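Long-range contact in Pab-dependent poly(a)-specific ribonuclease subunit PAN2 (Neurospora crassa, PDB 4CZW), which forms the catalytic subunit of the PAN deadenylation complex, which probably shortens the poly(A) tails of cytoplasmic mRNAs and so takes part in their turnover: residues L109-V120 with L133-K144. Numbering follows the deposited sequence.
Sequences LNHTSNASVSGV and LVKNLTMFLFDK
Phe-140 swings CG away from its own backbone N (chi1 -174°), which carries the ring off helix 130-149 into the loop 109-120. Lys-144, one turn on, bends at chi2 (-62°), and its CG lies over one face of that ring, offset toward the rim. The contact belongs to the USP-like domain of Pan2, a pseudo-hydrolase predicted to be inactive and thought to act as a scaffold within the complex. Here the loop after helix 103-109 wraps round an aromatic side chain of the next long helix. Val-120 CG2 lies over the opposite ring face. At the edge, in the ring plane, Ser-113 O sits 3.4 Å from Phe-140 CZ, and Thr-112 CG2 is also near the plane. Leu-109 CD1 comes in obliquely, 3.6 Å from Phe-140 CE2, and also meets Leu-137 CD1. An alanine in place of Phe-140 would probably open a gap inside the loop and leave Leu-109, Ala-115 and Val-120 without their shared apolar partner. Leu-81 of helix 81-94 also touches the ring. This is near a zinc site: the side chains of Thr-112 and the zinc ligand Cys-80 are about 8 Å apart.

Two hydrogen bonds tie the loop to the helix. At the Lys-144 end of segment 133-144, the extended outer part of that side chain brings NZ to Ser-113 OG at 2.7 Å, and NZ is the donor. Toward its start, the peptide of Gly-119 faces Asn-136. Val-120 CG1 packs on the helix backbone, 3.6 Å from Leu-137 N, while Val-120 O is hydrogen-bonded to Tyr-49 OH. Asn-136 ND2 donates to Gly-119 O at 3.0 Å; the N-H points fairly straight (158°), and the donor is tilted from the carbonyl plane.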
loop_
_atom_site.group_PDB
_atom_site.type_symbol
_atom_site.label_atom_id
_atom_site.label_comp_id
_atom_site.label_asym_id
_atom_site.label_seq_id
_atom_site.Cartn_x
_atom_site.Cartn_y
_atom_site.Cartn_z
ATOM N N LEU A 109 -1.257 -2.392 -10.935
ATOM C CA LEU A 109 -2.689 -2.193 -11.129
ATOM C C LEU A 109 -3.009 -2.048 -12.611
ATOM O O LEU A 109 -4.023 -2.550 -13.095
ATOM C CB LEU A 109 -3.170 -0.958 -10.365
ATOM C CG LEU A 109 -4.633 -0.550 -10.563
ATOM C CD1 LEU A 109 -5.569 -1.528 -9.871
ATOM C CD2 LEU A 109 -4.872 0.870 -10.073
ATOM N N ASN A 110 -2.123 -1.361 -13.323
ATOM C CA ASN A 110 -2.283 -1.122 -14.751
ATOM C C ASN A 110 -2.204 -2.414 -15.564
ATOM O O ASN A 110 -2.654 -2.464 -16.709
ATOM C CB ASN A 110 -1.223 -0.130 -15.234
ATOM C CG ASN A 110 -1.477 0.358 -16.646
ATOM O OD1 ASN A 110 -2.621 0.438 -17.092
ATOM N ND2 ASN A 110 -0.406 0.688 -17.358
ATOM N N HIS A 111 -1.632 -3.455 -14.966
ATOM C CA HIS A 111 -1.477 -4.737 -15.643
ATOM C C HIS A 111 -2.451 -5.784 -15.107
ATOM O O HIS A 111 -2.502 -6.906 -15.609
ATOM C CB HIS A 111 -0.040 -5.245 -15.503
ATOM C CG HIS A 111 0.982 -4.349 -16.129
ATOM N ND1 HIS A 111 1.045 -4.125 -17.488
ATOM C CD2 HIS A 111 1.988 -3.626 -15.583
ATOM C CE1 HIS A 111 2.040 -3.299 -17.751
ATOM N NE2 HIS A 111 2.630 -2.980 -16.612
ATOM N N THR A 112 -3.221 -5.414 -14.089
ATOM C CA THR A 112 -4.188 -6.327 -13.487
ATOM C C THR A 112 -5.362 -6.570 -14.435
ATOM O O THR A 112 -5.751 -5.681 -15.191
ATOM C CB THR A 112 -4.714 -5.780 -12.140
ATOM O OG1 THR A 112 -3.608 -5.366 -11.328
ATOM C CG2 THR A 112 -5.512 -6.842 -11.393
ATOM N N SER A 113 -5.911 -7.781 -14.400
ATOM C CA SER A 113 -7.042 -8.135 -15.250
ATOM C C SER A 113 -8.272 -7.291 -14.927
ATOM O O SER A 113 -8.515 -6.950 -13.769
ATOM C CB SER A 113 -7.374 -9.622 -15.104
ATOM O OG SER A 113 -7.723 -9.939 -13.767
ATOM N N ASN A 114 -9.026 -6.950 -15.971
ATOM C CA ASN A 114 -10.267 -6.181 -15.856
ATOM C C ASN A 114 -10.080 -4.774 -15.288
ATOM O O ASN A 114 -11.056 -4.104 -14.952
ATOM C CB ASN A 114 -11.288 -6.941 -15.003
ATOM C CG ASN A 114 -11.553 -8.340 -15.520
ATOM O OD1 ASN A 114 -11.586 -8.572 -16.729
ATOM N ND2 ASN A 114 -11.741 -9.283 -14.605
ATOM N N ALA A 115 -8.834 -4.324 -15.190
ATOM C CA ALA A 115 -8.549 -2.988 -14.676
ATOM C C ALA A 115 -8.918 -1.924 -15.703
ATOM O O ALA A 115 -9.322 -0.816 -15.348
ATOM C CB ALA A 115 -7.086 -2.867 -14.290
ATOM N N SER A 116 -8.782 -2.271 -16.978
ATOM C CA SER A 116 -9.068 -1.342 -18.063
ATOM C C SER A 116 -10.568 -1.164 -18.281
ATOM O O SER A 116 -10.994 -0.272 -19.015
ATOM C CB SER A 116 -8.408 -1.818 -19.357
ATOM O OG SER A 116 -8.862 -3.113 -19.711
ATOM N N VAL A 117 -11.366 -2.014 -17.642
ATOM C CA VAL A 117 -12.812 -1.984 -17.829
ATOM C C VAL A 117 -13.560 -1.733 -16.523
ATOM O O VAL A 117 -14.790 -1.703 -16.501
ATOM C CB VAL A 117 -13.322 -3.300 -18.448
ATOM C CG1 VAL A 117 -12.568 -3.607 -19.733
ATOM C CG2 VAL A 117 -13.176 -4.444 -17.459
ATOM N N SER A 118 -12.816 -1.550 -15.436
ATOM C CA SER A 118 -13.426 -1.326 -14.130
ATOM C C SER A 118 -13.369 0.142 -13.723
ATOM O O SER A 118 -13.781 0.506 -12.621
ATOM C CB SER A 118 -12.747 -2.189 -13.066
ATOM O OG SER A 118 -12.866 -3.567 -13.374
ATOM N N GLY A 119 -12.855 0.981 -14.617
ATOM C CA GLY A 119 -12.779 2.409 -14.371
ATOM C C GLY A 119 -11.867 2.776 -13.217
ATOM O O GLY A 119 -12.215 3.610 -12.380
ATOM N N VAL A 120 -10.693 2.154 -13.173
ATOM C CA VAL A 120 -9.735 2.406 -12.104
ATOM C C VAL A 120 -8.434 2.991 -12.648
ATOM O O VAL A 120 -7.507 3.279 -11.892
ATOM C CB VAL A 120 -9.421 1.119 -11.316
ATOM C CG1 VAL A 120 -10.685 0.573 -10.672
ATOM C CG2 VAL A 120 -8.791 0.079 -12.229
ATOM N N LEU A 133 -13.162 7.453 -9.465
ATOM C CA LEU A 133 -12.040 6.535 -9.628
ATOM C C LEU A 133 -11.747 5.757 -8.348
ATOM O O LEU A 133 -11.478 4.556 -8.394
ATOM C CB LEU A 133 -10.788 7.297 -10.071
ATOM C CG LEU A 133 -10.759 7.812 -11.510
ATOM C CD1 LEU A 133 -9.555 8.714 -11.733
ATOM C CD2 LEU A 133 -10.745 6.647 -12.487
ATOM N N VAL A 134 -11.805 6.442 -7.210
ATOM C CA VAL A 134 -11.496 5.814 -5.930
ATOM C C VAL A 134 -12.660 4.941 -5.455
ATOM O O VAL A 134 -12.468 4.009 -4.675
ATOM C CB VAL A 134 -11.145 6.867 -4.851
ATOM C CG1 VAL A 134 -12.380 7.634 -4.410
ATOM C CG2 VAL A 134 -10.467 6.210 -3.657
ATOM N N LYS A 135 -13.863 5.242 -5.936
ATOM C CA LYS A 135 -15.025 4.401 -5.668
ATOM C C LYS A 135 -14.859 3.056 -6.355
ATOM O O LYS A 135 -15.026 2.003 -5.740
ATOM C CB LYS A 135 -16.313 5.071 -6.144
ATOM C CG LYS A 135 -16.868 6.108 -5.192
ATOM C CD LYS A 135 -18.072 6.808 -5.793
ATOM C CE LYS A 135 -18.593 7.893 -4.871
ATOM N NZ LYS A 135 -19.707 8.648 -5.500
ATOM N N ASN A 136 -14.530 3.111 -7.640
ATOM C CA ASN A 136 -14.308 1.914 -8.434
ATOM C C ASN A 136 -13.132 1.103 -7.909
ATOM O O ASN A 136 -13.195 -0.124 -7.846
ATOM C CB ASN A 136 -14.080 2.282 -9.901
ATOM C CG ASN A 136 -15.301 2.912 -10.541
ATOM O OD1 ASN A 136 -16.434 2.634 -10.148
ATOM N ND2 ASN A 136 -15.078 3.766 -11.534
ATOM N N LEU A 137 -12.065 1.797 -7.523
ATOM C CA LEU A 137 -10.867 1.138 -7.017
ATOM C C LEU A 137 -11.139 0.411 -5.706
ATOM O O LEU A 137 -10.635 -0.688 -5.484
ATOM C CB LEU A 137 -9.739 2.151 -6.823
ATOM C CG LEU A 137 -8.423 1.564 -6.313
ATOM C CD1 LEU A 137 -7.829 0.602 -7.332
ATOM C CD2 LEU A 137 -7.445 2.673 -5.980
ATOM N N THR A 138 -11.937 1.034 -4.843
ATOM C CA THR A 138 -12.307 0.435 -3.567
ATOM C C THR A 138 -13.027 -0.891 -3.791
ATOM O O THR A 138 -12.768 -1.876 -3.101
ATOM C CB THR A 138 -13.207 1.374 -2.741
ATOM O OG1 THR A 138 -12.565 2.646 -2.591
ATOM C CG2 THR A 138 -13.480 0.782 -1.365
HETATM N N MSE A 139 -13.923 -0.907 -4.769
HETATM C CA MSE A 139 -14.636 -2.124 -5.135
HETATM C C MSE A 139 -13.713 -3.096 -5.864
HETATM O O MSE A 139 -13.773 -4.307 -5.646
HETATM C CB MSE A 139 -15.853 -1.792 -6.002
HETATM C CG MSE A 139 -16.916 -0.973 -5.284
HETATM SE SE MSE A 139 -18.477 -0.587 -6.390
HETATM C CE MSE A 139 -17.667 0.635 -7.675
ATOM N N PHE A 140 -12.855 -2.555 -6.725
ATOM C CA PHE A 140 -11.923 -3.366 -7.503
ATOM C C PHE A 140 -10.894 -4.051 -6.608
ATOM O O PHE A 140 -10.604 -5.235 -6.778
ATOM C CB PHE A 140 -11.215 -2.505 -8.552
ATOM C CG PHE A 140 -10.349 -3.287 -9.499
ATOM C CD1 PHE A 140 -10.907 -3.959 -10.574
ATOM C CD2 PHE A 140 -8.976 -3.341 -9.322
ATOM C CE1 PHE A 140 -10.114 -4.675 -11.450
ATOM C CE2 PHE A 140 -8.177 -4.056 -10.196
ATOM C CZ PHE A 140 -8.747 -4.723 -11.261
ATOM N N LEU A 141 -10.345 -3.302 -5.655
ATOM C CA LEU A 141 -9.331 -3.836 -4.752
ATOM C C LEU A 141 -9.894 -4.908 -3.827
ATOM O O LEU A 141 -9.319 -5.988 -3.706
ATOM C CB LEU A 141 -8.703 -2.714 -3.922
ATOM C CG LEU A 141 -7.546 -1.960 -4.579
ATOM C CD1 LEU A 141 -6.978 -0.919 -3.630
ATOM C CD2 LEU A 141 -6.466 -2.934 -5.018
ATOM N N PHE A 142 -11.014 -4.605 -3.176
ATOM C CA PHE A 142 -11.646 -5.541 -2.252
ATOM C C PHE A 142 -11.988 -6.866 -2.928
ATOM O O PHE A 142 -11.938 -7.922 -2.300
ATOM C CB PHE A 142 -12.907 -4.925 -1.644
ATOM C CG PHE A 142 -12.658 -4.165 -0.373
ATOM C CD1 PHE A 142 -11.852 -3.038 -0.370
ATOM C CD2 PHE A 142 -13.234 -4.574 0.819
ATOM C CE1 PHE A 142 -11.621 -2.337 0.798
ATOM C CE2 PHE A 142 -13.007 -3.877 1.989
ATOM C CZ PHE A 142 -12.199 -2.757 1.979
ATOM N N ASP A 143 -12.328 -6.802 -4.211
ATOM C CA ASP A 143 -12.638 -8.001 -4.979
ATOM C C ASP A 143 -11.369 -8.773 -5.323
ATOM O O ASP A 143 -11.318 -9.995 -5.184
ATOM C CB ASP A 143 -13.397 -7.639 -6.257
ATOM C CG ASP A 143 -13.737 -8.855 -7.097
ATOM O OD1 ASP A 143 -13.948 -9.941 -6.517
ATOM O OD2 ASP A 143 -13.794 -8.725 -8.338
ATOM N N LYS A 144 -10.346 -8.052 -5.767
ATOM C CA LYS A 144 -9.102 -8.675 -6.201
ATOM C C LYS A 144 -8.324 -9.298 -5.044
ATOM O O LYS A 144 -7.845 -10.425 -5.151
ATOM C CB LYS A 144 -8.223 -7.654 -6.930
ATOM C CG LYS A 144 -8.686 -7.351 -8.346
ATOM C CD LYS A 144 -8.643 -8.602 -9.209
ATOM C CE LYS A 144 -9.116 -8.325 -10.626
ATOM N NZ LYS A 144 -9.095 -9.561 -11.460
#